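Local coordinates for core protein VP4 (PDB 2JHP) that caps viral messenger RNA inside the core of bluetongue virus, carrying several capping activities along one elongated chain, methyl transfer among them, at residues Met252-Val266 and Ile292-Lys306. Residues are numbered along the deposited sequence; the frame is centred on the assembly and turned at random.
Sequences MNFLKRVERLFIWDV and IAYEMGGAFSSALIK. With SAH (S-adenosyl-L-homocysteine), chain C.
Phe-262 and Trp-264 meet residues 292-306 where the axes of strands 260-264 and 302-306 approach to 4.7 Å and run parallel, 6° apart. Alternating bonds join them, such as Phe-262 N to Ser-302 O (3.0 Å) and Leu-304 N to Phe-262 O (2.8 Å). The pair illustrates how a beta-alpha-beta crossover packs the C-terminal end of its helix, through Ile-292 and Ala-293, against the strand it left: the chain leaves one strand, passes through helix 280-295 and returns as strand 302-308 beside the first strand. Phe-262 is the wedge between sheet and helix. With CG anti to the backbone N (chi1 -177°), its ring drops toward the helix end, where Ala-293 CA lies over one face and Ile-292 CG2 comes within 3.7 Å of Phe-262 CZ. Ile-305 CD1 sits at the ring's edge, and its CG2 meets Trp-264 CD1 next along the same face. Phe-300 completes the cluster in a T-shaped pair, its face receiving the edge of Phe-262 with planes at 80°, while Phe-262 CB adds a CH-pi contact 3.8 Å from the Phe-300 centroid.

At the start of the strand, Arg-260 reaches back along the returning loop. Its NH1 takes an in-plane lone pair of Ala-299 O at 2.8 Å, while NH2 holds Asn-253 O, tying both loops to one guanidinium sandwiched between Met-252 SD and Val-258 CG2. At the other end Asp-265 OD2 accepts a hydrogen bond from the amino nitrogen N of S-adenosyl-L-homocysteine (2.9 Å), and Val-266 CG1 touches its adenine, as expected of a Rossmann-like methyltransferase, whose cofactor lies at the carboxyl ends of parallel strands. Asp-265 OD1 pairs with Arg-337, and Lys-306 with Glu-335.

Strand 192-196 flanks strand 260-264 and antiparallel strand 335-341 flanks strand 302-308; helix 246-249 reaches Phe-262, and helix 178-186 packs on Ile-263 and Leu-304 across the sheet.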
ATOM      1  N   MET A 252      -5.593  28.031 -25.490  1.00 19.43           N
ATOM      2  CA  MET A 252      -6.499  27.260 -24.645  1.00 18.27           C
ATOM      3  C   MET A 252      -7.813  26.975 -25.340  1.00 14.75           C
ATOM      4  O   MET A 252      -8.309  27.799 -26.113  1.00 14.37           O
ATOM      5  CB  MET A 252      -6.790  28.006 -23.350  1.00  6.03           C
ATOM      6  CG  MET A 252      -5.735  27.853 -22.295  1.00 44.09           C
ATOM      7  SD  MET A 252      -6.284  28.632 -20.781  1.00 22.64           S
ATOM      8  CE  MET A 252      -4.734  28.713 -19.915  1.00 33.15           C
ATOM      9  N   ASN A 253      -8.372  25.805 -25.051  1.00 12.20           N
ATOM     10  CA  ASN A 253      -9.714  25.453 -25.495  1.00  6.62           C
ATOM     11  C   ASN A 253     -10.673  25.479 -24.307  1.00  9.68           C
ATOM     12  O   ASN A 253     -10.620  24.613 -23.430  1.00 20.76           O
ATOM     13  CB  ASN A 253      -9.705  24.085 -26.184  1.00  2.97           C
ATOM     14  CG  ASN A 253     -11.098  23.561 -26.479  1.00 -9.96           C
ATOM     15  OD1 ASN A 253     -12.047  24.323 -26.671  1.00  3.37           O
ATOM     16  ND2 ASN A 253     -11.224  22.242 -26.518  1.00 37.64           N
ATOM     17  N   PHE A 254     -11.542  26.486 -24.283  1.00 24.35           N
ATOM     18  CA  PHE A 254     -12.475  26.674 -23.175  1.00 17.45           C
ATOM     19  C   PHE A 254     -13.733  25.826 -23.280  1.00 21.32           C
ATOM     20  O   PHE A 254     -14.316  25.468 -22.259  1.00 36.43           O
ATOM     21  CB  PHE A 254     -12.848  28.148 -23.018  1.00 27.72           C
ATOM     22  CG  PHE A 254     -11.682  29.032 -22.698  1.00 -9.14           C
ATOM     23  CD1 PHE A 254     -11.238  29.981 -23.626  1.00-13.45           C
ATOM     24  CD2 PHE A 254     -11.015  28.921 -21.471  1.00  4.82           C
ATOM     25  CE1 PHE A 254     -10.136  30.804 -23.332  1.00  5.04           C
ATOM     26  CE2 PHE A 254      -9.923  29.742 -21.169  1.00  6.03           C
ATOM     27  CZ  PHE A 254      -9.484  30.682 -22.101  1.00 14.20           C
ATOM     28  N   LEU A 255     -14.142  25.494 -24.503  1.00  8.47           N
ATOM     29  CA  LEU A 255     -15.369  24.721 -24.720  1.00 10.11           C
ATOM     30  C   LEU A 255     -15.266  23.272 -24.219  1.00 12.09           C
ATOM     31  O   LEU A 255     -16.226  22.508 -24.318  1.00 11.69           O
ATOM     32  CB  LEU A 255     -15.832  24.805 -26.191  1.00 -6.26           C
ATOM     33  CG  LEU A 255     -16.442  26.152 -26.607  1.00 32.81           C
ATOM     34  CD1 LEU A 255     -16.297  26.407 -28.107  1.00 54.43           C
ATOM     35  CD2 LEU A 255     -17.907  26.264 -26.170  1.00 74.79           C
ATOM     36  N   LYS A 256     -14.105  22.909 -23.681  1.00 13.62           N
ATOM     37  CA  LYS A 256     -13.895  21.601 -23.051  1.00 24.35           C
ATOM     38  C   LYS A 256     -13.260  21.747 -21.661  1.00 26.79           C
ATOM     39  O   LYS A 256     -12.316  22.518 -21.466  1.00 22.01           O
ATOM     40  CB  LYS A 256     -13.047  20.682 -23.945  1.00 34.11           C
ATOM     41  CG  LYS A 256     -12.990  19.221 -23.488  1.00 76.56           C
ATOM     42  CD  LYS A 256     -12.384  18.301 -24.549  1.00 12.79           C
ATOM     43  CE  LYS A 256     -13.423  17.838 -25.571  1.00200.00           C
ATOM     44  NZ  LYS A 256     -14.482  16.970 -24.973  1.00 35.54           N
ATOM     45  N   ARG A 257     -13.807  20.988 -20.715  1.00 22.06           N
ATOM     46  CA  ARG A 257     -13.409  20.984 -19.314  1.00 21.01           C
ATOM     47  C   ARG A 257     -12.045  20.313 -19.141  1.00 24.63           C
ATOM     48  O   ARG A 257     -11.816  19.226 -19.669  1.00 20.64           O
ATOM     49  CB  ARG A 257     -14.468  20.201 -18.537  1.00 22.03           C
ATOM     50  CG  ARG A 257     -14.521  20.416 -17.041  1.00 46.24           C
ATOM     51  CD  ARG A 257     -15.501  19.420 -16.422  1.00 -0.81           C
ATOM     52  NE  ARG A 257     -14.966  18.058 -16.461  1.00 54.00           N
ATOM     53  CZ  ARG A 257     -15.646  16.962 -16.133  1.00 38.28           C
ATOM     54  NH1 ARG A 257     -16.910  17.045 -15.733  1.00 87.27           N
ATOM     55  NH2 ARG A 257     -15.056  15.776 -16.203  1.00140.26           N
ATOM     56  N   VAL A 258     -11.140  20.962 -18.412  1.00  9.77           N
ATOM     57  CA  VAL A 258      -9.822  20.402 -18.141  1.00 12.72           C
ATOM     58  C   VAL A 258      -9.205  20.935 -16.842  1.00 12.77           C
ATOM     59  O   VAL A 258      -9.483  22.059 -16.423  1.00 23.52           O
ATOM     60  CB  VAL A 258      -8.813  20.642 -19.313  1.00  5.67           C
ATOM     61  CG1 VAL A 258      -9.016  19.618 -20.434  1.00 19.58           C
ATOM     62  CG2 VAL A 258      -8.907  22.081 -19.841  1.00 21.86           C
ATOM     63  N   GLU A 259      -8.376  20.117 -16.204  1.00 15.30           N
ATOM     64  CA  GLU A 259      -7.524  20.619 -15.141  1.00 13.58           C
ATOM     65  C   GLU A 259      -6.233  21.069 -15.786  1.00 19.06           C
ATOM     66  O   GLU A 259      -5.540  20.268 -16.428  1.00 14.16           O
ATOM     67  CB  GLU A 259      -7.252  19.568 -14.070  1.00 14.31           C
ATOM     68  CG  GLU A 259      -6.351  20.106 -12.981  1.00 11.84           C
ATOM     69  CD  GLU A 259      -6.106  19.146 -11.836  1.00 19.17           C
ATOM     70  OE1 GLU A 259      -6.836  18.137 -11.699  1.00 15.79           O
ATOM     71  OE2 GLU A 259      -5.169  19.418 -11.056  1.00 21.20           O
ATOM     72  N   ARG A 260      -5.943  22.357 -15.640  1.00 33.49           N
ATOM     73  CA  ARG A 260      -4.722  22.953 -16.162  1.00 18.89           C
ATOM     74  C   ARG A 260      -3.794  23.328 -15.014  1.00 22.57           C
ATOM     75  O   ARG A 260      -4.250  23.775 -13.961  1.00 23.01           O
ATOM     76  CB  ARG A 260      -5.035  24.191 -16.995  1.00 12.87           C
ATOM     77  CG  ARG A 260      -5.898  23.947 -18.214  1.00 19.57           C
ATOM     78  CD  ARG A 260      -6.202  25.264 -18.936  1.00  2.86           C
ATOM     79  NE  ARG A 260      -7.349  25.166 -19.833  1.00 71.82           N
ATOM     80  CZ  ARG A 260      -8.564  25.631 -19.552  1.00-13.43           C
ATOM     81  NH1 ARG A 260      -8.806  26.220 -18.384  1.00  7.21           N
ATOM     82  NH2 ARG A 260      -9.548  25.487 -20.435  1.00 48.11           N
ATOM     83  N   LEU A 261      -2.494  23.133 -15.225  1.00 14.62           N
ATOM     84  CA  LEU A 261      -1.457  23.583 -14.288  1.00 10.46           C
ATOM     85  C   LEU A 261      -0.504  24.567 -14.958  1.00 17.35           C
ATOM     86  O   LEU A 261      -0.061  24.346 -16.089  1.00 14.66           O
ATOM     87  CB  LEU A 261      -0.676  22.392 -13.727  1.00  8.12           C
ATOM     88  CG  LEU A 261       0.757  22.540 -13.205  1.00 13.42           C
ATOM     89  CD1 LEU A 261       0.815  23.329 -11.910  1.00 11.78           C
ATOM     90  CD2 LEU A 261       1.293  21.139 -13.002  1.00 10.54           C
ATOM     91  N   PHE A 262      -0.194  25.641 -14.236  1.00 20.37           N
ATOM     92  CA  PHE A 262       0.652  26.720 -14.717  1.00 11.36           C
ATOM     93  C   PHE A 262       2.036  26.607 -14.076  1.00 18.02           C
ATOM     94  O   PHE A 262       2.165  26.659 -12.851  1.00 17.47           O
ATOM     95  CB  PHE A 262      -0.017  28.054 -14.360  1.00 12.67           C
ATOM     96  CG  PHE A 262       0.715  29.281 -14.851  1.00  9.22           C
ATOM     97  CD1 PHE A 262       0.462  29.794 -16.119  1.00 19.18           C
ATOM     98  CD2 PHE A 262       1.617  29.948 -14.028  1.00 14.89           C
ATOM     99  CE1 PHE A 262       1.122  30.939 -16.571  1.00 20.92           C
ATOM    100  CE2 PHE A 262       2.278  31.099 -14.469  1.00 18.79           C
ATOM    101  CZ  PHE A 262       2.032  31.592 -15.743  1.00  9.88           C
ATOM    102  N   ILE A 263       3.061  26.436 -14.912  1.00 21.33           N
ATOM    103  CA  ILE A 263       4.452  26.294 -14.455  1.00 11.07           C
ATOM    104  C   ILE A 263       5.318  27.447 -14.997  1.00 15.96           C
ATOM    105  O   ILE A 263       5.430  27.619 -16.214  1.00 11.34           O
ATOM    106  CB  ILE A 263       5.064  24.933 -14.871  1.00 12.15           C
ATOM    107  CG1 ILE A 263       4.243  23.773 -14.299  1.00 15.65           C
ATOM    108  CG2 ILE A 263       6.518  24.836 -14.403  1.00 -9.81           C
ATOM    109  CD1 ILE A 263       4.832  22.388 -14.552  1.00 10.89           C
ATOM    110  N   TRP A 264       5.918  28.221 -14.082  1.00 14.07           N
ATOM    111  CA  TRP A 264       6.711  29.427 -14.412  1.00 15.94           C
ATOM    112  C   TRP A 264       8.142  29.297 -13.905  1.00 18.10           C
ATOM    113  O   TRP A 264       8.376  29.226 -12.690  1.00 24.94           O
ATOM    114  CB  TRP A 264       6.052  30.680 -13.821  1.00 21.48           C
ATOM    115  CG  TRP A 264       6.764  32.007 -14.070  1.00 26.34           C
ATOM    116  CD1 TRP A 264       7.822  32.523 -13.368  1.00  7.10           C
ATOM    117  CD2 TRP A 264       6.420  32.996 -15.052  1.00 15.29           C
ATOM    118  NE1 TRP A 264       8.167  33.767 -13.862  1.00 17.98           N
ATOM    119  CE2 TRP A 264       7.319  34.083 -14.893  1.00-12.06           C
ATOM    120  CE3 TRP A 264       5.442  33.071 -16.051  1.00 31.63           C
ATOM    121  CZ2 TRP A 264       7.272  35.213 -15.707  1.00 54.76           C
ATOM    122  CZ3 TRP A 264       5.394  34.198 -16.853  1.00 57.32           C
ATOM    123  CH2 TRP A 264       6.304  35.250 -16.680  1.00  1.35           C
ATOM    124  N   ASP A 265       9.084  29.266 -14.854  1.00 23.12           N
ATOM    125  CA  ASP A 265      10.516  29.132 -14.564  1.00 18.69           C
ATOM    126  C   ASP A 265      11.335  30.187 -15.299  1.00 24.65           C
ATOM    127  O   ASP A 265      12.501  29.969 -15.646  1.00 14.94           O
ATOM    128  CB  ASP A 265      11.018  27.713 -14.903  1.00 17.52           C
ATOM    129  CG  ASP A 265      12.326  27.364 -14.192  1.00 24.46           C
ATOM    130  OD1 ASP A 265      12.541  27.828 -13.047  1.00 28.22           O
ATOM    131  OD2 ASP A 265      13.144  26.626 -14.774  1.00 13.87           O
ATOM    132  N   VAL A 266      10.717  31.343 -15.510  1.00 23.39           N
ATOM    133  CA  VAL A 266      11.329  32.454 -16.239  1.00 24.97           C
ATOM    134  C   VAL A 266      12.542  33.079 -15.517  1.00 29.97           C
ATOM    135  O   VAL A 266      12.481  33.400 -14.326  1.00 31.64           O
ATOM    136  CB  VAL A 266      10.253  33.521 -16.581  1.00 21.21           C
ATOM    137  CG1 VAL A 266      10.861  34.758 -17.217  1.00 10.28           C
ATOM    138  CG2 VAL A 266       9.189  32.916 -17.485  1.00 13.93           C
ATOM    139  N   ILE A 292       0.334  36.843 -13.443  1.00 16.80           N
ATOM    140  CA  ILE A 292      -0.265  36.158 -14.592  1.00 17.10           C
ATOM    141  C   ILE A 292      -1.119  34.972 -14.143  1.00 15.38           C
ATOM    142  O   ILE A 292      -2.237  34.781 -14.630  1.00 24.75           O
ATOM    143  CB  ILE A 292       0.811  35.741 -15.625  1.00 11.02           C
ATOM    144  CG1 ILE A 292       1.276  36.990 -16.396  1.00 10.03           C
ATOM    145  CG2 ILE A 292       0.268  34.680 -16.581  1.00 25.34           C
ATOM    146  CD1 ILE A 292       2.445  36.788 -17.348  1.00 16.82           C
ATOM    147  N   ALA A 293      -0.594  34.205 -13.189  1.00 17.54           N
ATOM    148  CA  ALA A 293      -1.303  33.049 -12.645  1.00 14.52           C
ATOM    149  C   ALA A 293      -2.580  33.473 -11.913  1.00 16.87           C
ATOM    150  O   ALA A 293      -3.642  32.887 -12.131  1.00 20.08           O
ATOM    151  CB  ALA A 293      -0.379  32.215 -11.727  1.00  9.75           C
ATOM    152  N   TYR A 294      -2.467  34.488 -11.054  1.00 23.32           N
ATOM    153  CA  TYR A 294      -3.611  35.006 -10.301  1.00 19.04           C
ATOM    154  C   TYR A 294      -4.724  35.493 -11.243  1.00 21.76           C
ATOM    155  O   TYR A 294      -5.893  35.189 -11.015  1.00 19.83           O
ATOM    156  CB  TYR A 294      -3.172  36.118  -9.332  1.00 15.69           C
ATOM    157  CG  TYR A 294      -4.192  36.464  -8.261  1.00 20.20           C
ATOM    158  CD1 TYR A 294      -4.292  35.703  -7.090  1.00 10.18           C
ATOM    159  CD2 TYR A 294      -5.047  37.549  -8.410  1.00 21.23           C
ATOM    160  CE1 TYR A 294      -5.220  36.001  -6.103  1.00 38.69           C
ATOM    161  CE2 TYR A 294      -5.990  37.868  -7.420  1.00 -8.02           C
ATOM    162  CZ  TYR A 294      -6.065  37.082  -6.268  1.00 15.91           C
ATOM    163  OH  TYR A 294      -6.983  37.376  -5.282  1.00 40.01           O
ATOM    164  N   GLU A 295      -4.355  36.221 -12.302  1.00 17.27           N
ATOM    165  CA  GLU A 295      -5.312  36.708 -13.302  1.00 18.00           C
ATOM    166  C   GLU A 295      -6.046  35.539 -13.921  1.00 21.93           C
ATOM    167  O   GLU A 295      -7.234  35.625 -14.235  1.00 22.27           O
ATOM    168  CB  GLU A 295      -4.606  37.467 -14.428  1.00 14.47           C
ATOM    169  CG  GLU A 295      -3.878  38.736 -14.031  1.00 74.44           C
ATOM    170  CD  GLU A 295      -3.061  39.303 -15.180  1.00 16.60           C
ATOM    171  OE1 GLU A 295      -1.827  39.092 -15.203  1.00 53.58           O
ATOM    172  OE2 GLU A 295      -3.657  39.949 -16.072  1.00 60.69           O
ATOM    173  N   MET A 296      -5.312  34.446 -14.088  1.00 10.27           N
ATOM    174  CA  MET A 296      -5.806  33.259 -14.748  1.00 13.67           C
ATOM    175  C   MET A 296      -6.347  32.198 -13.785  1.00 16.40           C
ATOM    176  O   MET A 296      -6.616  31.063 -14.188  1.00 15.99           O
ATOM    177  CB  MET A 296      -4.711  32.681 -15.626  1.00 11.45           C
ATOM    178  CG  MET A 296      -4.608  33.343 -16.969  1.00  4.14           C
ATOM    179  SD  MET A 296      -3.260  32.613 -17.890  1.00 23.29           S
ATOM    180  CE  MET A 296      -4.034  32.547 -19.482  1.00  5.06           C
ATOM    181  N   GLY A 297      -6.509  32.562 -12.516  1.00 17.66           N
ATOM    182  CA  GLY A 297      -7.260  31.723 -11.586  1.00 26.43           C
ATOM    183  C   GLY A 297      -8.660  31.592 -12.153  1.00 32.69           C
ATOM    184  O   GLY A 297      -9.228  32.567 -12.655  1.00 64.06           O
ATOM    185  N   GLY A 298      -9.221  30.394 -12.089  1.00 30.36           N
ATOM    186  CA  GLY A 298     -10.486  30.120 -12.765  1.00 33.22           C
ATOM    187  C   GLY A 298     -10.247  29.206 -13.951  1.00 14.77           C
ATOM    188  O   GLY A 298     -11.071  28.339 -14.238  1.00 45.62           O
ATOM    189  N   ALA A 299      -9.111  29.400 -14.626  1.00 49.74           N
ATOM    190  CA  ALA A 299      -8.676  28.529 -15.722  1.00 45.61           C
ATOM    191  C   ALA A 299      -7.653  27.482 -15.263  1.00 29.12           C
ATOM    192  O   ALA A 299      -7.448  26.458 -15.928  1.00 14.32           O
ATOM    193  CB  ALA A 299      -8.103  29.363 -16.863  1.00 22.98           C
ATOM    194  N   PHE A 300      -7.014  27.741 -14.126  1.00 13.60           N
ATOM    195  CA  PHE A 300      -5.956  26.867 -13.621  1.00  6.88           C
ATOM    196  C   PHE A 300      -6.246  26.340 -12.236  1.00 13.11           C
ATOM    197  O   PHE A 300      -6.574  27.099 -11.336  1.00 26.25           O
ATOM    198  CB  PHE A 300      -4.622  27.609 -13.578  1.00 15.81           C
ATOM    199  CG  PHE A 300      -3.951  27.726 -14.906  1.00 15.86           C
ATOM    200  CD1 PHE A 300      -4.136  28.850 -15.689  1.00 38.65           C
ATOM    201  CD2 PHE A 300      -3.121  26.700 -15.369  1.00  4.89           C
ATOM    202  CE1 PHE A 300      -3.513  28.953 -16.907  1.00  8.22           C
ATOM    203  CE2 PHE A 300      -2.488  26.783 -16.596  1.00 19.56           C
ATOM    204  CZ  PHE A 300      -2.675  27.908 -17.367  1.00-12.22           C
ATOM    205  N   SER A 301      -6.094  25.031 -12.062  1.00 -8.49           N
ATOM    206  CA  SER A 301      -6.209  24.414 -10.729  1.00 -8.47           C
ATOM    207  C   SER A 301      -5.075  24.832  -9.768  1.00  7.54           C
ATOM    208  O   SER A 301      -5.276  24.920  -8.551  1.00 12.96           O
ATOM    209  CB  SER A 301      -6.165  22.903 -10.863  1.00  9.50           C
ATOM    210  OG  SER A 301      -4.846  22.505 -11.198  1.00 22.27           O
ATOM    211  N   SER A 302      -3.886  25.055 -10.322  1.00 13.45           N
ATOM    212  CA  SER A 302      -2.690  25.259  -9.517  1.00 11.73           C
ATOM    213  C   SER A 302      -1.561  25.879 -10.320  1.00 21.07           C
ATOM    214  O   SER A 302      -1.535  25.789 -11.545  1.00 22.89           O
ATOM    215  CB  SER A 302      -2.221  23.931  -8.909  1.00 16.19           C
ATOM    216  OG  SER A 302      -2.311  22.872  -9.855  1.00 15.86           O
ATOM    217  N   ALA A 303      -0.627  26.508  -9.620  1.00 26.26           N
ATOM    218  CA  ALA A 303       0.538  27.096 -10.256  1.00 19.24           C
ATOM    219  C   ALA A 303       1.779  26.810  -9.432  1.00 27.05           C
ATOM    220  O   ALA A 303       1.722  26.763  -8.197  1.00 20.14           O
ATOM    221  CB  ALA A 303       0.351  28.594 -10.433  1.00 18.12           C
ATOM    222  N   LEU A 304       2.894  26.599 -10.122  1.00 15.35           N
ATOM    223  CA  LEU A 304       4.194  26.532  -9.458  1.00 21.17           C
ATOM    224  C   LEU A 304       5.138  27.586 -10.042  1.00 13.52           C
ATOM    225  O   LEU A 304       5.540  27.496 -11.205  1.00 17.83           O
ATOM    226  CB  LEU A 304       4.792  25.130  -9.566  1.00 11.54           C
ATOM    227  CG  LEU A 304       5.851  24.744  -8.528  1.00 22.07           C
ATOM    228  CD1 LEU A 304       5.289  24.679  -7.105  1.00 19.19           C
ATOM    229  CD2 LEU A 304       6.442  23.412  -8.906  1.00 17.70           C
ATOM    230  N   ILE A 305       5.477  28.584  -9.232  1.00 17.15           N
ATOM    231  CA  ILE A 305       6.308  29.703  -9.687  1.00 16.82           C
ATOM    232  C   ILE A 305       7.743  29.675  -9.126  1.00 20.14           C
ATOM    233  O   ILE A 305       7.970  29.357  -7.954  1.00 16.17           O
ATOM    234  CB  ILE A 305       5.646  31.082  -9.349  1.00 17.02           C
ATOM    235  CG1 ILE A 305       4.113  31.055  -9.560  1.00 10.01           C
ATOM    236  CG2 ILE A 305       6.330  32.224 -10.118  1.00 11.40           C
ATOM    237  CD1 ILE A 305       3.629  30.941 -11.012  1.00 15.73           C
ATOM    238  N   LYS A 306       8.702  30.016  -9.983  1.00 22.45           N
ATOM    239  CA  LYS A 306      10.090  30.221  -9.579  1.00 19.17           C
ATOM    240  C   LYS A 306      10.161  31.278  -8.479  1.00 29.13           C
ATOM    241  O   LYS A 306       9.492  32.309  -8.560  1.00 24.70           O
ATOM    242  CB  LYS A 306      10.906  30.672 -10.786  1.00 14.73           C
ATOM    243  CG  LYS A 306      12.394  30.439 -10.682  1.00 14.12           C
ATOM    244  CD  LYS A 306      13.138  31.287 -11.715  1.00 37.30           C
ATOM    245  CE  LYS A 306      14.331  30.552 -12.303  1.00 48.98           C
ATOM    246  NZ  LYS A 306      15.093  29.825 -11.260  1.00 19.11           N
TER
HETATM  247  N   SAH C1646      13.135  25.366 -17.367  1.00 23.02           N
HETATM  248  CA  SAH C1646      14.532  25.396 -17.906  1.00 30.27           C
HETATM  249  CB  SAH C1646      15.443  26.340 -17.116  1.00  5.58           C
HETATM  250  CG  SAH C1646      15.000  27.799 -17.156  1.00 23.71           C
HETATM  251  SD  SAH C1646      16.151  28.806 -18.115  1.00 38.74           S
HETATM  252  C   SAH C1646      15.116  23.988 -17.953  1.00 31.49           C
HETATM  253  O   SAH C1646      14.704  23.103 -17.201  1.00 32.51           O
HETATM  254  OXT SAH C1646      16.006  23.705 -18.755  1.00 49.20           O
HETATM  255  C5' SAH C1646      15.083  30.259 -18.119  1.00 20.83           C
HETATM  256  C4' SAH C1646      14.526  30.468 -19.515  1.00 31.39           C
HETATM  257  O4' SAH C1646      13.486  31.410 -19.500  1.00 26.03           O
HETATM  258  C3' SAH C1646      15.553  31.000 -20.500  1.00 27.59           C
HETATM  259  O3' SAH C1646      15.908  29.944 -21.354  1.00 22.62           O
HETATM  260  C2' SAH C1646      14.847  32.117 -21.252  1.00  5.55           C
HETATM  261  O2' SAH C1646      14.889  31.905 -22.642  1.00 49.50           O
HETATM  262  C1' SAH C1646      13.413  31.982 -20.786  1.00 29.06           C
HETATM  263  N9  SAH C1646      12.627  33.222 -20.702  1.00 46.31           N
HETATM  264  C8  SAH C1646      13.023  34.468 -20.295  1.00 24.84           C
HETATM  265  N7  SAH C1646      11.949  35.290 -20.346  1.00 57.23           N
HETATM  266  C5  SAH C1646      10.877  34.585 -20.766  1.00 42.35           C
HETATM  267  C6  SAH C1646       9.546  34.922 -20.992  1.00 54.30           C
HETATM  268  N6  SAH C1646       9.126  36.166 -20.786  1.00 26.20           N
HETATM  269  N1  SAH C1646       8.662  33.955 -21.437  1.00 19.24           N
HETATM  270  C2  SAH C1646       9.094  32.665 -21.653  1.00 11.89           C
HETATM  271  N3  SAH C1646      10.417  32.338 -21.421  1.00 44.99           N
HETATM  272  C4  SAH C1646      11.291  33.281 -20.988  1.00 22.67           C
HETATM  273  O   HOH W   1      -2.592  20.270 -10.890  1.00 -7.36           O
HETATM  274  O   HOH W   2      -8.019  23.967 -14.213  1.00  0.27           O